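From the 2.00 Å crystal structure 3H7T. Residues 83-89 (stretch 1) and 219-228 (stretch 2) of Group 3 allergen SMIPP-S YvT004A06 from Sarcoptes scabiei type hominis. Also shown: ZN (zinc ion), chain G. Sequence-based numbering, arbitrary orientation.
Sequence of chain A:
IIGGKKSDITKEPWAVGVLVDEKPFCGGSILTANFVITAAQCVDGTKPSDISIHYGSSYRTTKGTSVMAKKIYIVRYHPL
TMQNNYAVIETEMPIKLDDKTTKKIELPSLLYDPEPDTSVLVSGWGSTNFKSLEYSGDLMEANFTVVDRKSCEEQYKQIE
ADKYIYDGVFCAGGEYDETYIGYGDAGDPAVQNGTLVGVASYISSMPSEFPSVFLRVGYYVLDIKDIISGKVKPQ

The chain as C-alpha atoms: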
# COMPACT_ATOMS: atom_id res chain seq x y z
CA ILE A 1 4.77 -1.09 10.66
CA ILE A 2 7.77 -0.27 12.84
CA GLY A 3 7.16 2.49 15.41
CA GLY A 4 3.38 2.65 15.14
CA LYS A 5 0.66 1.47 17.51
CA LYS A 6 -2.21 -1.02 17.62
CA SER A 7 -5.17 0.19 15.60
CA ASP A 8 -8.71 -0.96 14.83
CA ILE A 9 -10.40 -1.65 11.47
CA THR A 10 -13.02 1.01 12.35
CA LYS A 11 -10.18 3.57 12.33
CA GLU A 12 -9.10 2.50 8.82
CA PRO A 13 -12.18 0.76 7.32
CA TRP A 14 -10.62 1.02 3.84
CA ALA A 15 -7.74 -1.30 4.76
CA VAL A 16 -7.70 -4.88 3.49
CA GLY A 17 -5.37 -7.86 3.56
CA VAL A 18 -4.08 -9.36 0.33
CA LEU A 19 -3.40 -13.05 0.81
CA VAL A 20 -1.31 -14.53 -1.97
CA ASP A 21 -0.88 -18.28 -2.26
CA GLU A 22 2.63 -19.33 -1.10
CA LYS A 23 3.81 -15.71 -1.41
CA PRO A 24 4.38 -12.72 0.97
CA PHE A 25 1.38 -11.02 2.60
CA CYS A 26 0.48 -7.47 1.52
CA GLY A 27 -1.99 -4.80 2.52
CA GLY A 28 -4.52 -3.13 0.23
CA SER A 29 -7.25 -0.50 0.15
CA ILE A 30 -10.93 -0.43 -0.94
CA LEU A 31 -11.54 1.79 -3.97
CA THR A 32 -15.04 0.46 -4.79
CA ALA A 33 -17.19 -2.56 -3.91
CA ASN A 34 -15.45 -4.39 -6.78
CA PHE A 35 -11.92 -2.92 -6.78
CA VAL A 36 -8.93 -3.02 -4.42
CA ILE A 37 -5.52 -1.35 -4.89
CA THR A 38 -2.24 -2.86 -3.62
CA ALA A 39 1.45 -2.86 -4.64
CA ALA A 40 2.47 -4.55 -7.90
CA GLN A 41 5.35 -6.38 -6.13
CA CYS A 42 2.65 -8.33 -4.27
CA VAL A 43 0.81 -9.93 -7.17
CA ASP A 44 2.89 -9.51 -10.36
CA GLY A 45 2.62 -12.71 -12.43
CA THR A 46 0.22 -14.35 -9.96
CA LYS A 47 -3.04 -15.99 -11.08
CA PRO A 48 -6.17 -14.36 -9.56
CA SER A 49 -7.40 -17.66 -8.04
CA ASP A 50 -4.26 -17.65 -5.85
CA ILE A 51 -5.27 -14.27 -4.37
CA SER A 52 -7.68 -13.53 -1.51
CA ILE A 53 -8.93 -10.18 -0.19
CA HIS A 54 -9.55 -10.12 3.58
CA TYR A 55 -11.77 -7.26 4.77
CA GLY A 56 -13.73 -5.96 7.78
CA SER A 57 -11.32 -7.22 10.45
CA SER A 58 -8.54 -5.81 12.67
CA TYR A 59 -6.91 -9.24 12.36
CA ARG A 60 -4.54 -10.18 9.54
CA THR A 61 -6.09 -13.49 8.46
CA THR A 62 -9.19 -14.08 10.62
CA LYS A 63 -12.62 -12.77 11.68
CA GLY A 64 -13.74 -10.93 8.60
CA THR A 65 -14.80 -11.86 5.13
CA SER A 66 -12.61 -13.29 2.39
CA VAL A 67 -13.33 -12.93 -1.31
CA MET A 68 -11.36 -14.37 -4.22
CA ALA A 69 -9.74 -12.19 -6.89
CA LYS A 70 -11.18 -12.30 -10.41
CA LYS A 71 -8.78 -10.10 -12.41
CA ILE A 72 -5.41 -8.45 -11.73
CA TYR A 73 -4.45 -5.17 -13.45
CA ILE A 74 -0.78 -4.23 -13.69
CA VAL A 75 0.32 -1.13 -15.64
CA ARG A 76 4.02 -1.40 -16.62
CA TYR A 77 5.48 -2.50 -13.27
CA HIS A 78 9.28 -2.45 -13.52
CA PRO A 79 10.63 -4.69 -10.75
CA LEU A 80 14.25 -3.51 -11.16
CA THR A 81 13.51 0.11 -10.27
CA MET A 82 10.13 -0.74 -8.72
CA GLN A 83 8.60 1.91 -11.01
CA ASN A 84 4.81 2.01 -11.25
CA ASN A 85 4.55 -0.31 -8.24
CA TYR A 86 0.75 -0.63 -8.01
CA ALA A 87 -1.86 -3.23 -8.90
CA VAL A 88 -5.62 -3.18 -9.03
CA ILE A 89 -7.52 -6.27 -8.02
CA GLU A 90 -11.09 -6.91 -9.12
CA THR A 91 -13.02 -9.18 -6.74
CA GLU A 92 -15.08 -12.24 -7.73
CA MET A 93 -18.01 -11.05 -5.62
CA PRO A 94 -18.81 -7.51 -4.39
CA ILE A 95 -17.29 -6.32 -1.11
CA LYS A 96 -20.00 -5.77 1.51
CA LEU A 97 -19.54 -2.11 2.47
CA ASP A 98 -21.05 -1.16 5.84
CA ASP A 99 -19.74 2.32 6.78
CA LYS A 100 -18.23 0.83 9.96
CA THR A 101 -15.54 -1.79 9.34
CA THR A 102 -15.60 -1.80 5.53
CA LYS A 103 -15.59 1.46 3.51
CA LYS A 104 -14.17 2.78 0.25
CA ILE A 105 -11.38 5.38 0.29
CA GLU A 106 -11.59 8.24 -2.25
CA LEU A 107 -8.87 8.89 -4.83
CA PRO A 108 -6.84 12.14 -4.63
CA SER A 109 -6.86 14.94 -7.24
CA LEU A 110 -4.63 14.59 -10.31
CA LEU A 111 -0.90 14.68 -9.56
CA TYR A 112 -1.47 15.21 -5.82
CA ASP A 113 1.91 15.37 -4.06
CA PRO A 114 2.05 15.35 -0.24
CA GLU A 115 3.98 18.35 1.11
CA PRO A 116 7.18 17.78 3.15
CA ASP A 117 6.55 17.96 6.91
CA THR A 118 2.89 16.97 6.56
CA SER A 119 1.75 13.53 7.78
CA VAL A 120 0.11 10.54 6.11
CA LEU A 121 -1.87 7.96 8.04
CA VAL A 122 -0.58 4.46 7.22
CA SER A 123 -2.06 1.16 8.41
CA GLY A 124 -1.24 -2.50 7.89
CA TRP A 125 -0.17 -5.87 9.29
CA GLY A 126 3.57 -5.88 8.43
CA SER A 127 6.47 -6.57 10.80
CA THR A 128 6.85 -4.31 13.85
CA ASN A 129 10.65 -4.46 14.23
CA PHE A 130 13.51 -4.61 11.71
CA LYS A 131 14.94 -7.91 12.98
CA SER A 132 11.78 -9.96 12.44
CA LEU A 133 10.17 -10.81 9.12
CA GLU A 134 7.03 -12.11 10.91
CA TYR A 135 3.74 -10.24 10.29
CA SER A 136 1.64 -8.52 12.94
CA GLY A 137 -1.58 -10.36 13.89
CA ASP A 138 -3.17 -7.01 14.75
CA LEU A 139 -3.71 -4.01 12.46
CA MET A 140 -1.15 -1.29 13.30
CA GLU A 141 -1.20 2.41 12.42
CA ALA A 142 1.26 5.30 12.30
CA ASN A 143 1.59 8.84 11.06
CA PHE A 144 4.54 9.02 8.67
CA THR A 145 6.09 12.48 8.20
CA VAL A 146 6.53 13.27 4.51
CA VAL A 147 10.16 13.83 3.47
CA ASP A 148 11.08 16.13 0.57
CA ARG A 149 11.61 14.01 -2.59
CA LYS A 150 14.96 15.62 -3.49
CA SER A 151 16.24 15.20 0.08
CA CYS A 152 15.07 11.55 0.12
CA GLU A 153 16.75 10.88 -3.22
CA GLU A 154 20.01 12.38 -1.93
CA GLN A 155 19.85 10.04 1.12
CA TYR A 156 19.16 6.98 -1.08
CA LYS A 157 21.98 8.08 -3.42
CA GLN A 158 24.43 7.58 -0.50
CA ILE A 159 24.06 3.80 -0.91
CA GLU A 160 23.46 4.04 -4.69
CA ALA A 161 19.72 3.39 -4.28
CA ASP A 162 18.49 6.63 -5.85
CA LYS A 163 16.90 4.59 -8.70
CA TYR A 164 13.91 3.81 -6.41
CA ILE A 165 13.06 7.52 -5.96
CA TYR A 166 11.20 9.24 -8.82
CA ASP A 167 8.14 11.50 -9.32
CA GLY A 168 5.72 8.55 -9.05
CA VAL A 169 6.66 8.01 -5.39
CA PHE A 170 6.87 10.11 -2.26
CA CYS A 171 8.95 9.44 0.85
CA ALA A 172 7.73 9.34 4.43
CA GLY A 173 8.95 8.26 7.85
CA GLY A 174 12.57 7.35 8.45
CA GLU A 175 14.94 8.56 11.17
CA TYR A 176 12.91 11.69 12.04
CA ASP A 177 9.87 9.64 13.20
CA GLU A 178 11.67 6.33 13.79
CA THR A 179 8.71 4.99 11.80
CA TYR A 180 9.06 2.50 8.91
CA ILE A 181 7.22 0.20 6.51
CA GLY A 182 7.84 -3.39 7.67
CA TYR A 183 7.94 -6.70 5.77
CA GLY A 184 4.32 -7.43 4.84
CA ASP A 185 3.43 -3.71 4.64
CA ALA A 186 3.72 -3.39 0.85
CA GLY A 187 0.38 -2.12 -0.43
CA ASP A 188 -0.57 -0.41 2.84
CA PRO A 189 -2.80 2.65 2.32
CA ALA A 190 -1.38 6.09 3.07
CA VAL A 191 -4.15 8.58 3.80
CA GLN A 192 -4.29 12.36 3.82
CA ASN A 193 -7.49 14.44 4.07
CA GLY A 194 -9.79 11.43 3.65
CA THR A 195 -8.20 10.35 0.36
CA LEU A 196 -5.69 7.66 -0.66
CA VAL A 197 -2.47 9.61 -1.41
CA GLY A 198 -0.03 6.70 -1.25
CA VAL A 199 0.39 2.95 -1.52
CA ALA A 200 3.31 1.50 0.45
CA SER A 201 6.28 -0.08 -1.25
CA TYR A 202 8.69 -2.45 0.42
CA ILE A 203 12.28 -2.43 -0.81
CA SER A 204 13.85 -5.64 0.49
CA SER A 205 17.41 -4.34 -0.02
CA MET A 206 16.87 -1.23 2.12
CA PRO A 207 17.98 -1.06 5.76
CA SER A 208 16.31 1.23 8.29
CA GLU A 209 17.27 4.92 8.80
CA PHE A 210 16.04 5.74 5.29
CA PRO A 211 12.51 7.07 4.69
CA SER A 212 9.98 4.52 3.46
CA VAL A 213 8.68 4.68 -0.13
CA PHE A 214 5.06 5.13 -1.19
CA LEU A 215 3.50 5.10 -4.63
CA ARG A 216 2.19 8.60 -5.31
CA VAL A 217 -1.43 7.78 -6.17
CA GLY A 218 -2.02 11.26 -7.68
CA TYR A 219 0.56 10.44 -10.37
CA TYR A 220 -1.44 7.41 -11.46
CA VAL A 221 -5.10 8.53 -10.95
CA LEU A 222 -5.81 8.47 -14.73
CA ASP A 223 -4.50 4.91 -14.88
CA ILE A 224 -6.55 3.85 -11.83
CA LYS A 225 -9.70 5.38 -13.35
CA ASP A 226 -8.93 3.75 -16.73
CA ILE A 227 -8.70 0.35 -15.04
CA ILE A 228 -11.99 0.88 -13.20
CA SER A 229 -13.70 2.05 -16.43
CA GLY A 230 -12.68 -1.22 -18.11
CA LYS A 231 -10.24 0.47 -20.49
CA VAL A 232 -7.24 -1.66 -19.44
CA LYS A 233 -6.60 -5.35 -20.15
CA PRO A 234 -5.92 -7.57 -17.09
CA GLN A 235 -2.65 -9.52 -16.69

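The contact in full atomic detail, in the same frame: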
# COMPACT_ATOMS: atom_id res chain seq x y z
N GLN A 83 9.42 0.86 -10.41
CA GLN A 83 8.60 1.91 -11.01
C GLN A 83 7.19 1.42 -11.22
O GLN A 83 6.98 0.26 -11.58
CB GLN A 83 9.16 2.30 -12.38
CG GLN A 83 10.15 3.44 -12.37
CD GLN A 83 10.51 3.89 -13.78
OE1 GLN A 83 11.57 4.47 -14.00
NE2 GLN A 83 9.62 3.64 -14.74
N ASN A 84 6.22 2.31 -11.01
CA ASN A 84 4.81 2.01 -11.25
C ASN A 84 4.35 0.82 -10.41
O ASN A 84 3.63 -0.05 -10.88
CB ASN A 84 4.55 1.74 -12.73
CG ASN A 84 5.29 2.72 -13.64
OD1 ASN A 84 5.29 3.93 -13.41
ND2 ASN A 84 5.94 2.19 -14.67
N ASN A 85 4.78 0.81 -9.14
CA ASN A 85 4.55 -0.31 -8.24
C ASN A 85 3.14 -0.26 -7.63
O ASN A 85 2.96 -0.02 -6.43
CB ASN A 85 5.64 -0.31 -7.16
CG ASN A 85 5.55 -1.48 -6.20
OD1 ASN A 85 4.83 -2.45 -6.43
ND2 ASN A 85 6.29 -1.39 -5.10
N TYR A 86 2.13 -0.48 -8.48
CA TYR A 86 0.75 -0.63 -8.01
C TYR A 86 0.02 -1.70 -8.81
O TYR A 86 0.38 -1.99 -9.97
CB TYR A 86 -0.00 0.70 -8.06
CG TYR A 86 -0.21 1.23 -9.47
CD1 TYR A 86 -1.44 1.09 -10.11
CD2 TYR A 86 0.82 1.87 -10.15
CE1 TYR A 86 -1.64 1.57 -11.40
CE2 TYR A 86 0.64 2.34 -11.45
CZ TYR A 86 -0.60 2.19 -12.06
OH TYR A 86 -0.79 2.66 -13.34
N ALA A 87 -0.97 -2.32 -8.18
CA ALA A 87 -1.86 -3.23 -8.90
C ALA A 87 -3.29 -3.04 -8.45
O ALA A 87 -3.55 -2.71 -7.29
CB ALA A 87 -1.43 -4.67 -8.72
N VAL A 88 -4.22 -3.24 -9.38
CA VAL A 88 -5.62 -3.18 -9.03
C VAL A 88 -6.22 -4.56 -9.15
O VAL A 88 -6.04 -5.26 -10.16
CB VAL A 88 -6.40 -2.14 -9.87
CG1 VAL A 88 -7.88 -2.19 -9.53
CG2 VAL A 88 -5.84 -0.75 -9.62
N ILE A 89 -6.91 -4.97 -8.09
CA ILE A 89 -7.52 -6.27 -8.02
C ILE A 89 -9.03 -6.11 -8.12
O ILE A 89 -9.62 -5.32 -7.38
CB ILE A 89 -7.14 -7.01 -6.71
CG1 ILE A 89 -5.61 -7.17 -6.61
CG2 ILE A 89 -7.83 -8.37 -6.63
CD1 ILE A 89 -5.10 -7.58 -5.22
N TYR A 219 -0.20 10.61 -9.13
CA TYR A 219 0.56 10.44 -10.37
C TYR A 219 -0.10 9.42 -11.30
O TYR A 219 0.09 9.45 -12.53
CB TYR A 219 2.00 10.04 -10.04
CG TYR A 219 2.97 10.03 -11.21
CD1 TYR A 219 3.79 11.14 -11.46
CD2 TYR A 219 3.06 8.93 -12.05
CE1 TYR A 219 4.69 11.13 -12.54
CE2 TYR A 219 3.94 8.92 -13.13
CZ TYR A 219 4.75 10.01 -13.37
OH TYR A 219 5.62 9.97 -14.43
N TYR A 220 -0.89 8.53 -10.72
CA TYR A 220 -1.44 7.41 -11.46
C TYR A 220 -2.98 7.37 -11.49
O TYR A 220 -3.56 6.36 -11.90
CB TYR A 220 -0.89 6.09 -10.89
CG TYR A 220 0.61 5.95 -11.02
CD1 TYR A 220 1.18 5.50 -12.21
CD2 TYR A 220 1.46 6.23 -9.96
CE1 TYR A 220 2.55 5.35 -12.35
CE2 TYR A 220 2.85 6.08 -10.08
CZ TYR A 220 3.38 5.64 -11.28
OH TYR A 220 4.72 5.48 -11.44
N VAL A 221 -3.63 8.47 -11.07
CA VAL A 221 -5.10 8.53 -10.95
C VAL A 221 -5.84 8.26 -12.28
O VAL A 221 -6.90 7.64 -12.28
CB VAL A 221 -5.58 9.87 -10.30
CG1 VAL A 221 -7.08 10.13 -10.54
CG2 VAL A 221 -5.29 9.86 -8.80
N LEU A 222 -5.27 8.73 -13.39
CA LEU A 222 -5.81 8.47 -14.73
C LEU A 222 -5.76 6.98 -15.04
O LEU A 222 -6.70 6.42 -15.60
CB LEU A 222 -5.01 9.22 -15.80
CG LEU A 222 -4.88 10.75 -15.72
CD1 LEU A 222 -3.76 11.20 -16.65
CD2 LEU A 222 -6.19 11.45 -16.05
N ASP A 223 -4.64 6.35 -14.69
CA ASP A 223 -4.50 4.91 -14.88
C ASP A 223 -5.49 4.13 -14.01
O ASP A 223 -6.12 3.20 -14.50
CB ASP A 223 -3.07 4.48 -14.58
CG ASP A 223 -2.06 5.13 -15.49
OD1 ASP A 223 -1.92 4.66 -16.64
OD2 ASP A 223 -1.41 6.11 -15.07
N ILE A 224 -5.62 4.52 -12.75
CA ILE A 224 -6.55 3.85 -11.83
C ILE A 224 -7.99 3.95 -12.35
O ILE A 224 -8.74 2.96 -12.33
CB ILE A 224 -6.51 4.40 -10.37
CG1 ILE A 224 -5.08 4.51 -9.81
CG2 ILE A 224 -7.38 3.54 -9.45
CD1 ILE A 224 -4.23 3.29 -9.95
N LYS A 225 -8.35 5.14 -12.83
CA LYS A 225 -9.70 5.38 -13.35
C LYS A 225 -9.94 4.68 -14.69
O LYS A 225 -11.07 4.29 -14.99
CB LYS A 225 -9.98 6.88 -13.43
CG LYS A 225 -10.19 7.51 -12.06
CD LYS A 225 -10.41 9.01 -12.13
CE LYS A 225 -10.88 9.54 -10.77
NZ LYS A 225 -10.99 11.02 -10.73
N ASP A 226 -8.88 4.53 -15.48
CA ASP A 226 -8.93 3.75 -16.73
C ASP A 226 -9.21 2.27 -16.46
O ASP A 226 -9.98 1.64 -17.18
CB ASP A 226 -7.62 3.88 -17.51
CG ASP A 226 -7.52 5.17 -18.30
OD1 ASP A 226 -8.47 5.99 -18.29
OD2 ASP A 226 -6.47 5.37 -18.94
N ILE A 227 -8.53 1.73 -15.44
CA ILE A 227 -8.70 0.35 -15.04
C ILE A 227 -10.14 0.11 -14.62
O ILE A 227 -10.78 -0.83 -15.09
CB ILE A 227 -7.73 -0.05 -13.88
CG1 ILE A 227 -6.30 -0.23 -14.40
CG2 ILE A 227 -8.20 -1.34 -13.23
CD1 ILE A 227 -5.24 -0.29 -13.30
N ILE A 228 -10.65 0.99 -13.75
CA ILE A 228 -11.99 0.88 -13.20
C ILE A 228 -13.08 1.07 -14.28
O ILE A 228 -14.16 0.50 -14.16
CB ILE A 228 -12.20 1.86 -12.00
CG1 ILE A 228 -11.31 1.46 -10.83
CG2 ILE A 228 -13.68 1.90 -11.56
CD1 ILE A 228 -11.06 2.57 -9.81
ZN ZN G . 0.06 6.76 -16.12
O HOH W 1 0.62 8.24 -15.00

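A helix packs against a loop that runs into a β-strand through a small, mostly apolar contact built round two tyrosines, with a single hydrogen bond at one end and two aliphatic side chains from the helix at the other. The stretches lie at least 134 residues apart in sequence wherever they touch, and the contact buries 369 Å² in all, counting both sides. The register runs from N84 beside Y220, just before the helix, to V88 beside I227, about two turns further along, with CA–CA separations of 8.3 and 7.6 Å.

The polar end is the hydrogen bond from Y220 OH to N84 OD1, 2.6 Å long. N84 has positive backbone torsions (58/43), a conformation that asparagine tolerates better than most residues. Its CA-to-CB bond points sideways to the helix, but with chi1 at -42° (m) the amide end comes nearer and sets OD1 at the edge of the Y220 ring, close to its plane, where a phenol hydroxyl can donate. ND2 of the same amide is hydrogen-bonded elsewhere in the structure, so both ends of this buried group are satisfied.

Y86 is the centre of the contact and has the largest covered area, 91 Å². With chi1 at 66° (p), the ring lies against stretch 2, within reach of four residues. Y220 CB lies over one face of the ring, and Y86 CE2 in turn lies over a face of the Y220 ring, 3.3 Å from Y220 CD1. The two rings meet obliquely, with centroids 4.8 Å apart and planes at 46°. On the CE1 side, I224 CD1 approaches Y86 CE1 to 3.4 Å, while I227 CD1 sits at the ring edge, 4.5 Å from the same CE1. The hydroxyl end meets D223: Y86 OH is 3.2 Å from D223 CB, a packing contact with the aspartate's methylene.

Beyond the tyrosines, V88 closes the contact. Y86 and V88 point toward the helix while N85, A87 and I89 point away, the alternation expected of an extended chain. V88 CG2 packs 3.8 Å from I227 CD1 and 4.4 Å from I224 CD1, a compact branched side chain meeting two longer ones. I224 points sideways at CB, yet chi angles of -49° and -51° (both m) bring its CD1 against the Y86 ring and within 4.4 Å of V88 CG2; I227 points toward stretch 1 directly.

The helix presents this surface by its own periodicity. Y220, at the N-cap position, D223, I224 and I227 touch stretch 1, whereas L222 and K225 are exposed and make no contact with it. Backbone bonds hold the spacing, among them I224 N to Y220 O (2.9 Å) and I227 N to D223 O (3.0 Å). D223 also binds metal: its OD2 lies 1.9 Å from the zinc ion ZN, and water 1, a second ligand at 1.9 Å from ZN, donates to Y219 O at 2.8 Å.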